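Local coordinates for protein acetyltransferase, GNAT family (Colwellia psychrerythraea, PDB 3IWG) that probably transfers acyl groups, most likely acetyl from acetyl-CoA, to a substrate not yet identified, at residues Q171-F183 against L192-Q204. Numbering follows the deposited sequence.
Sequences QYYGNLIERKELF and LAAGECRLFDQYQ
Phe-183 and Gly-195 form an antiparallel hydrogen-bonded pair in the beta hairpin of strands 182-187 and 190-199 in a GNAT domain; Phe-183 N reaches Gly-195 O at 2.7 Å. Helix 166-178 packs on the sheet face bearing Leu-182 and Glu-196, its 171-178 part crossing strand 193-199. Tyr-172, its CG anti to the backbone N (chi1 176°), brings its ring edge to the Glu-196 carboxylate, whose CD lies in the ring plane, the two planes 42° apart. Tyr-172 OH donates to Glu-196 OE1 at 2.6 Å, on the syn side, and Arg-198 grips this same oxygen side-on through NE and NH1. Glu-196 OE2 lies at the edge of the Tyr-173 ring, 3.4 Å from Tyr-173 CE1, while Leu-176 CD2 comes across the carboxylate carbon. A glutamine in place of Glu-196 would probably leave the Arg-198 guanidinium without its close carboxylate partner. Beyond the helix's Schellman end, Glu-181 OE2 takes the Leu-199 N-H from above its carboxylate plane, at a nearly straight 168°. Arg-179 bridges Glu-181 to Asp-201, and its NH1 also pairs with Glu-178 of the second subunit. End-on, Arg-179 NH1 and NH2 converge on Asp-201 OD1, NH2 at 2.9 Å.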
# COMPACT_ATOMS: atom_id res chain seq x y z
N GLN A 171 2.31 -3.30 -0.52
CA GLN A 171 1.17 -2.37 -0.64
C GLN A 171 1.38 -1.37 -1.75
O GLN A 171 0.49 -1.11 -2.54
CB GLN A 171 0.89 -1.63 0.68
CG GLN A 171 0.41 -2.56 1.86
CD GLN A 171 -0.86 -3.35 1.55
OE1 GLN A 171 -1.85 -2.83 1.03
NE2 GLN A 171 -0.84 -4.62 1.91
N TYR A 172 2.56 -0.81 -1.84
CA TYR A 172 2.82 0.24 -2.83
C TYR A 172 2.65 -0.29 -4.26
O TYR A 172 1.94 0.28 -5.09
CB TYR A 172 4.21 0.75 -2.64
CG TYR A 172 4.65 1.75 -3.64
CD1 TYR A 172 4.37 3.10 -3.46
CD2 TYR A 172 5.38 1.36 -4.75
CE1 TYR A 172 4.77 4.03 -4.42
CE2 TYR A 172 5.77 2.27 -5.71
CZ TYR A 172 5.47 3.59 -5.54
OH TYR A 172 5.88 4.48 -6.46
N TYR A 173 3.24 -1.45 -4.48
CA TYR A 173 3.13 -2.11 -5.75
C TYR A 173 1.76 -2.70 -6.00
O TYR A 173 1.27 -2.63 -7.10
CB TYR A 173 4.23 -3.16 -5.90
CG TYR A 173 5.59 -2.67 -6.31
CD1 TYR A 173 5.78 -1.50 -7.05
CD2 TYR A 173 6.72 -3.46 -6.04
CE1 TYR A 173 7.08 -1.11 -7.46
CE2 TYR A 173 8.01 -3.08 -6.47
CZ TYR A 173 8.18 -1.92 -7.17
OH TYR A 173 9.45 -1.62 -7.57
N GLY A 174 1.07 -3.19 -4.97
CA GLY A 174 -0.31 -3.68 -5.17
C GLY A 174 -1.21 -2.58 -5.70
O GLY A 174 -2.01 -2.74 -6.64
N ASN A 175 -1.07 -1.43 -5.09
CA ASN A 175 -1.79 -0.29 -5.52
C ASN A 175 -1.38 0.16 -6.93
O ASN A 175 -2.24 0.50 -7.73
CB ASN A 175 -1.58 0.81 -4.51
CG ASN A 175 -2.44 2.02 -4.78
OD1 ASN A 175 -1.92 3.07 -5.03
ND2 ASN A 175 -3.76 1.86 -4.71
N LEU A 176 -0.09 0.15 -7.27
CA LEU A 176 0.27 0.57 -8.64
C LEU A 176 -0.31 -0.39 -9.70
O LEU A 176 -0.76 0.03 -10.76
CB LEU A 176 1.77 0.68 -8.79
CG LEU A 176 2.54 2.01 -8.66
CD1 LEU A 176 1.95 3.10 -7.78
CD2 LEU A 176 3.97 1.70 -8.25
N ILE A 177 -0.33 -1.68 -9.38
CA ILE A 177 -0.84 -2.69 -10.27
C ILE A 177 -2.30 -2.40 -10.58
O ILE A 177 -2.70 -2.40 -11.76
CB ILE A 177 -0.68 -4.07 -9.64
CG1 ILE A 177 0.78 -4.54 -9.76
CG2 ILE A 177 -1.68 -5.07 -10.27
CD1 ILE A 177 1.02 -5.88 -9.22
N GLU A 178 -3.09 -2.08 -9.54
CA GLU A 178 -4.50 -1.75 -9.71
C GLU A 178 -4.69 -0.50 -10.51
O GLU A 178 -5.66 -0.39 -11.28
CB GLU A 178 -5.19 -1.52 -8.36
CG GLU A 178 -5.24 -2.82 -7.50
CD GLU A 178 -6.13 -2.65 -6.27
OE1 GLU A 178 -7.26 -2.14 -6.43
OE2 GLU A 178 -5.70 -3.05 -5.16
N ARG A 179 -3.75 0.43 -10.36
CA ARG A 179 -3.83 1.67 -11.14
C ARG A 179 -3.25 1.48 -12.55
O ARG A 179 -3.29 2.39 -13.33
CB ARG A 179 -3.08 2.82 -10.44
CG ARG A 179 -3.64 3.27 -9.10
CD ARG A 179 -2.70 4.29 -8.35
NE ARG A 179 -2.50 5.56 -9.08
CZ ARG A 179 -3.39 6.56 -9.13
NH1 ARG A 179 -4.55 6.48 -8.49
NH2 ARG A 179 -3.14 7.65 -9.84
N LYS A 180 -2.74 0.28 -12.86
CA LYS A 180 -2.03 0.02 -14.13
C LYS A 180 -0.82 0.96 -14.40
O LYS A 180 -0.58 1.42 -15.52
CB LYS A 180 -3.05 0.04 -15.28
CG LYS A 180 -4.34 -0.77 -14.95
CD LYS A 180 -5.12 -1.13 -16.21
CE LYS A 180 -6.53 -1.75 -15.91
NZ LYS A 180 -7.61 -1.06 -16.73
N GLU A 181 -0.04 1.22 -13.36
CA GLU A 181 1.10 2.12 -13.48
C GLU A 181 2.44 1.42 -13.47
O GLU A 181 3.49 2.06 -13.60
CB GLU A 181 1.04 3.20 -12.40
CG GLU A 181 -0.13 4.14 -12.60
CD GLU A 181 -0.33 5.11 -11.45
OE1 GLU A 181 0.25 4.88 -10.37
OE2 GLU A 181 -1.08 6.10 -11.61
N LEU A 182 2.43 0.10 -13.27
CA LEU A 182 3.70 -0.61 -13.10
C LEU A 182 4.00 -1.47 -14.31
O LEU A 182 3.11 -2.13 -14.82
CB LEU A 182 3.67 -1.46 -11.83
CG LEU A 182 4.90 -2.31 -11.41
CD1 LEU A 182 6.12 -1.48 -11.09
CD2 LEU A 182 4.52 -3.19 -10.20
N PHE A 183 5.27 -1.47 -14.75
CA PHE A 183 5.67 -2.31 -15.86
C PHE A 183 6.98 -3.05 -15.57
O PHE A 183 7.80 -2.61 -14.78
CB PHE A 183 5.84 -1.47 -17.13
CG PHE A 183 4.59 -0.79 -17.60
CD1 PHE A 183 4.13 0.34 -16.97
CD2 PHE A 183 3.87 -1.26 -18.69
CE1 PHE A 183 2.96 0.96 -17.38
CE2 PHE A 183 2.70 -0.62 -19.10
CZ PHE A 183 2.26 0.50 -18.44
N LEU A 192 14.51 -7.68 -15.66
CA LEU A 192 15.69 -6.86 -15.86
C LEU A 192 15.47 -5.44 -15.31
O LEU A 192 16.43 -4.77 -14.92
CB LEU A 192 16.06 -6.80 -17.33
CG LEU A 192 16.54 -8.12 -17.93
CD1 LEU A 192 16.88 -7.97 -19.40
CD2 LEU A 192 17.74 -8.68 -17.15
N ALA A 193 14.22 -4.99 -15.25
CA ALA A 193 13.94 -3.68 -14.71
C ALA A 193 12.47 -3.55 -14.41
O ALA A 193 11.68 -4.25 -15.01
CB ALA A 193 14.36 -2.59 -15.70
N ALA A 194 12.12 -2.58 -13.57
CA ALA A 194 10.72 -2.26 -13.25
C ALA A 194 10.51 -0.80 -13.56
O ALA A 194 11.34 0.01 -13.17
CB ALA A 194 10.46 -2.47 -11.75
N GLY A 195 9.40 -0.44 -14.19
CA GLY A 195 9.13 0.94 -14.51
C GLY A 195 7.77 1.34 -13.98
O GLY A 195 6.83 0.53 -13.98
N GLU A 196 7.68 2.61 -13.58
CA GLU A 196 6.45 3.23 -13.07
C GLU A 196 6.08 4.46 -13.92
O GLU A 196 6.92 5.30 -14.19
CB GLU A 196 6.64 3.67 -11.63
CG GLU A 196 7.16 2.57 -10.74
CD GLU A 196 7.28 2.93 -9.24
OE1 GLU A 196 6.86 4.03 -8.81
OE2 GLU A 196 7.80 2.08 -8.48
N CYS A 197 4.82 4.53 -14.34
CA CYS A 197 4.29 5.66 -15.05
C CYS A 197 3.04 6.12 -14.28
O CYS A 197 1.93 5.64 -14.56
CB CYS A 197 3.92 5.22 -16.45
SG CYS A 197 3.28 6.53 -17.53
N ARG A 198 3.23 7.02 -13.33
CA ARG A 198 2.18 7.30 -12.37
C ARG A 198 1.39 8.52 -12.71
O ARG A 198 1.96 9.56 -13.00
CB ARG A 198 2.77 7.61 -11.02
CG ARG A 198 3.68 6.52 -10.40
CD ARG A 198 4.39 7.20 -9.20
NE ARG A 198 5.67 6.59 -9.06
CZ ARG A 198 6.86 7.15 -9.16
NH1 ARG A 198 7.91 6.34 -9.02
NH2 ARG A 198 7.02 8.45 -9.29
N LEU A 199 0.09 8.42 -12.62
CA LEU A 199 -0.76 9.56 -12.86
C LEU A 199 -0.94 10.25 -11.56
O LEU A 199 -0.80 9.64 -10.53
CB LEU A 199 -2.12 9.13 -13.38
CG LEU A 199 -2.13 8.93 -14.88
CD1 LEU A 199 -1.01 8.01 -15.32
CD2 LEU A 199 -3.55 8.41 -15.35
N PHE A 200 -1.28 11.52 -11.63
CA PHE A 200 -1.72 12.31 -10.49
C PHE A 200 -3.24 12.38 -10.43
O PHE A 200 -3.91 12.66 -11.43
CB PHE A 200 -1.20 13.70 -10.64
CG PHE A 200 0.28 13.79 -10.53
CD1 PHE A 200 0.87 13.94 -9.29
CD2 PHE A 200 1.08 13.73 -11.66
CE1 PHE A 200 2.24 14.06 -9.18
CE2 PHE A 200 2.46 13.81 -11.56
CZ PHE A 200 3.05 13.99 -10.32
N ASP A 201 -3.80 12.15 -9.25
CA ASP A 201 -5.25 12.21 -9.14
C ASP A 201 -5.82 13.65 -9.13
O ASP A 201 -6.98 13.84 -9.49
CB ASP A 201 -5.72 11.36 -7.94
CG ASP A 201 -5.55 9.85 -8.19
OD1 ASP A 201 -5.33 9.41 -9.35
OD2 ASP A 201 -5.60 9.10 -7.20
N GLN A 202 -5.01 14.63 -8.73
CA GLN A 202 -5.43 16.03 -8.69
C GLN A 202 -4.26 16.97 -8.98
O GLN A 202 -3.10 16.61 -8.84
CB GLN A 202 -5.95 16.40 -7.31
CG GLN A 202 -6.15 15.20 -6.39
CD GLN A 202 -5.79 15.48 -4.93
OE1 GLN A 202 -4.74 15.01 -4.43
NE2 GLN A 202 -6.65 16.25 -4.23
N TYR A 203 -4.59 18.19 -9.36
CA TYR A 203 -3.62 19.29 -9.53
C TYR A 203 -2.70 19.17 -10.71
O TYR A 203 -2.41 20.19 -11.38
CB TYR A 203 -2.74 19.48 -8.29
CG TYR A 203 -3.50 19.55 -7.00
CD1 TYR A 203 -4.56 20.44 -6.86
CD2 TYR A 203 -3.19 18.72 -5.93
CE1 TYR A 203 -5.29 20.51 -5.67
CE2 TYR A 203 -3.91 18.80 -4.73
CZ TYR A 203 -4.95 19.69 -4.62
OH TYR A 203 -5.68 19.77 -3.46
N GLN A 204 -2.17 17.98 -10.94
CA GLN A 204 -1.17 17.83 -11.98
C GLN A 204 -1.56 16.77 -12.98
O GLN A 204 -0.69 16.09 -13.53
CB GLN A 204 0.18 17.55 -11.34
CG GLN A 204 0.54 18.62 -10.34
CD GLN A 204 1.93 18.55 -9.74
OE1 GLN A 204 2.36 19.50 -9.13
NE2 GLN A 204 2.62 17.42 -9.90
O HOH W 1 0.15 4.54 -16.69